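Local coordinates for uncharacterized protein BDF5 (Trypanosoma brucei brucei, PDB 5K29) that is of unknown function but carries a bromodomain, a helical-bundle module that in its relatives recognises acetylated lysine, and so probably reads acetylated proteins, at residues 50-56 against 84-88. Where two conformers were deposited one is given. Residues are numbered along the deposited sequence.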
loop_
_atom_site.group_PDB
_atom_site.type_symbol
_atom_site.label_atom_id
_atom_site.label_comp_id
_atom_site.label_asym_id
_atom_site.label_seq_id
_atom_site.Cartn_x
_atom_site.Cartn_y
_atom_site.Cartn_z
ATOM N N CYS A 50 1.776 -11.538 6.964
ATOM C CA CYS A 50 0.587 -10.706 6.991
ATOM C C CYS A 50 1.022 -9.231 6.960
ATOM O O CYS A 50 1.775 -8.830 7.842
ATOM C CB CYS A 50 -0.264 -11.032 8.219
ATOM S SG CYS A 50 -1.929 -10.310 8.192
ATOM N N PRO A 51 0.645 -8.413 5.942
ATOM C CA PRO A 51 -0.241 -8.707 4.803
ATOM C C PRO A 51 0.447 -9.639 3.808
ATOM O O PRO A 51 1.630 -9.484 3.540
ATOM C CB PRO A 51 -0.485 -7.327 4.188
ATOM C CG PRO A 51 -0.127 -6.335 5.294
ATOM C CD PRO A 51 1.047 -6.998 5.923
ATOM N N ASN A 52 -0.291 -10.633 3.320
ATOM C CA ASN A 52 0.210 -11.631 2.370
ATOM C C ASN A 52 0.067 -11.117 0.949
ATOM O O ASN A 52 -0.477 -10.033 0.736
ATOM C CB ASN A 52 -0.546 -12.948 2.550
ATOM C CG ASN A 52 -2.059 -12.823 2.545
ATOM O OD1 ASN A 52 -2.676 -12.175 1.683
ATOM N ND2 ASN A 52 -2.694 -13.476 3.502
ATOM N N ARG A 53 0.545 -11.914 -0.014
ATOM C CA ARG A 53 0.518 -11.681 -1.451
ATOM C C ARG A 53 -0.915 -11.481 -1.973
ATOM O O ARG A 53 -1.105 -10.677 -2.888
ATOM C CB ARG A 53 1.150 -12.913 -2.169
ATOM C CG ARG A 53 1.315 -12.707 -3.650
ATOM C CD ARG A 53 2.244 -13.695 -4.237
ATOM N NE ARG A 53 1.669 -15.040 -4.223
ATOM C CZ ARG A 53 2.124 -16.032 -4.961
ATOM N NH1 ARG A 53 1.564 -17.225 -4.888
ATOM N NH2 ARG A 53 3.132 -15.836 -5.795
ATOM N N CYS A 54 -1.902 -12.265 -1.461
ATOM C CA CYS A 54 -3.299 -12.143 -1.895
ATOM C C CYS A 54 -3.895 -10.781 -1.474
ATOM O O CYS A 54 -4.678 -10.216 -2.234
ATOM C CB CYS A 54 -4.155 -13.321 -1.435
ATOM S SG CYS A 54 -4.086 -14.770 -2.533
ATOM N N ASP A 55 -3.473 -10.234 -0.308
ATOM C CA ASP A 55 -3.877 -8.874 0.171
ATOM C C ASP A 55 -3.300 -7.827 -0.777
ATOM O O ASP A 55 -4.012 -6.918 -1.178
ATOM C CB ASP A 55 -3.360 -8.599 1.599
ATOM C CG ASP A 55 -4.085 -9.424 2.655
ATOM O OD1 ASP A 55 -5.337 -9.581 2.542
ATOM O OD2 ASP A 55 -3.406 -9.928 3.592
ATOM N N LEU A 56 -2.041 -8.001 -1.202
ATOM C CA LEU A 56 -1.402 -7.075 -2.131
ATOM C C LEU A 56 -1.926 -7.204 -3.562
ATOM O O LEU A 56 -1.935 -6.214 -4.294
ATOM C CB LEU A 56 0.133 -7.186 -2.076
ATOM C CG LEU A 56 0.786 -6.698 -0.775
ATOM C CD1 LEU A 56 2.264 -7.025 -0.770
ATOM C CD2 LEU A 56 0.548 -5.157 -0.552
ATOM N N MET A 84 -5.226 -3.281 6.417
ATOM C CA MET A 84 -4.744 -4.675 6.282
ATOM C C MET A 84 -3.846 -4.945 7.476
ATOM O O MET A 84 -3.940 -5.990 8.101
ATOM C CB MET A 84 -3.863 -4.848 5.029
ATOM C CG MET A 84 -4.597 -4.921 3.700
ATOM S SD MET A 84 -3.568 -4.644 2.169
ATOM C CE MET A 84 -1.992 -4.716 2.757
ATOM N N VAL A 85 -2.974 -3.986 7.808
ATOM C CA VAL A 85 -2.049 -4.133 8.931
ATOM C C VAL A 85 -2.794 -4.236 10.276
ATOM O O VAL A 85 -2.453 -5.108 11.069
ATOM C CB VAL A 85 -0.970 -3.039 8.910
ATOM C CG1 VAL A 85 -0.208 -2.990 10.234
ATOM C CG2 VAL A 85 -0.016 -3.283 7.727
ATOM N N ASN A 86 -3.823 -3.405 10.502
ATOM C CA ASN A 86 -4.660 -3.462 11.732
ATOM C C ASN A 86 -5.374 -4.831 11.835
ATOM O O ASN A 86 -5.517 -5.392 12.923
ATOM C CB ASN A 86 -5.710 -2.352 11.711
ATOM C CG ASN A 86 -5.204 -0.933 11.833
ATOM O OD1 ASN A 86 -4.149 -0.654 12.410
ATOM N ND2 ASN A 86 -5.980 0.018 11.310
ATOM N N ASN A 87 -5.741 -5.405 10.669
ATOM C CA ASN A 87 -6.361 -6.726 10.591
ATOM C C ASN A 87 -5.360 -7.828 10.982
ATOM O O ASN A 87 -5.736 -8.729 11.733
ATOM C CB ASN A 87 -6.952 -6.982 9.206
ATOM C CG ASN A 87 -7.952 -8.102 9.221
ATOM O OD1 ASN A 87 -8.970 -8.044 9.910
ATOM N ND2 ASN A 87 -7.663 -9.161 8.491
ATOM N N CYS A 88 -4.071 -7.691 10.537
ATOM C CA CYS A 88 -2.963 -8.605 10.860
ATOM C C CYS A 88 -2.773 -8.595 12.374
ATOM O O CYS A 88 -2.692 -9.645 12.997
ATOM C CB CYS A 88 -1.670 -8.182 10.161
ATOM S SG CYS A 88 -1.705 -8.300 8.349
#
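A disulfide with a small apolar patch beside it ties the end of the ZA loop, just before helix 53-64, to helix 75-92 of the bromodomain's helical bundle. C50 SG and C88 SG are bonded at 2.0 Å with chi3 of -87°, close to the relaxed angle for a disulfide. Next to it, P51, whose preceding peptide bond is cis, turns its ring toward the helix: P51 CB lies 3.3 Å from M84 CE, P51 CG 3.9 Å from V85 CG2, and P51 CD 3.9 Å from C88 SG. M84, one turn before C88, runs its thioether along the start of the other helix, where M84 SD is 4.0 Å from D55 CB and M84 CE 4.2 Å from L56 CD2. That start is fixed by a capping box: D55 N donates to N52 OD1 at 2.9 Å, and N52 N to D55 OD2 at 3.2 Å. F105 of helix 97-122 touches both P51 and L56, while A102 packs on C88, extending the patch into the bundle. The two segments are thus joined by one covalent link and otherwise by apolar packing; under oxidising conditions the disulfide should restrain the loop's end against helix 75-92, whereas after reduction packing alone would remain.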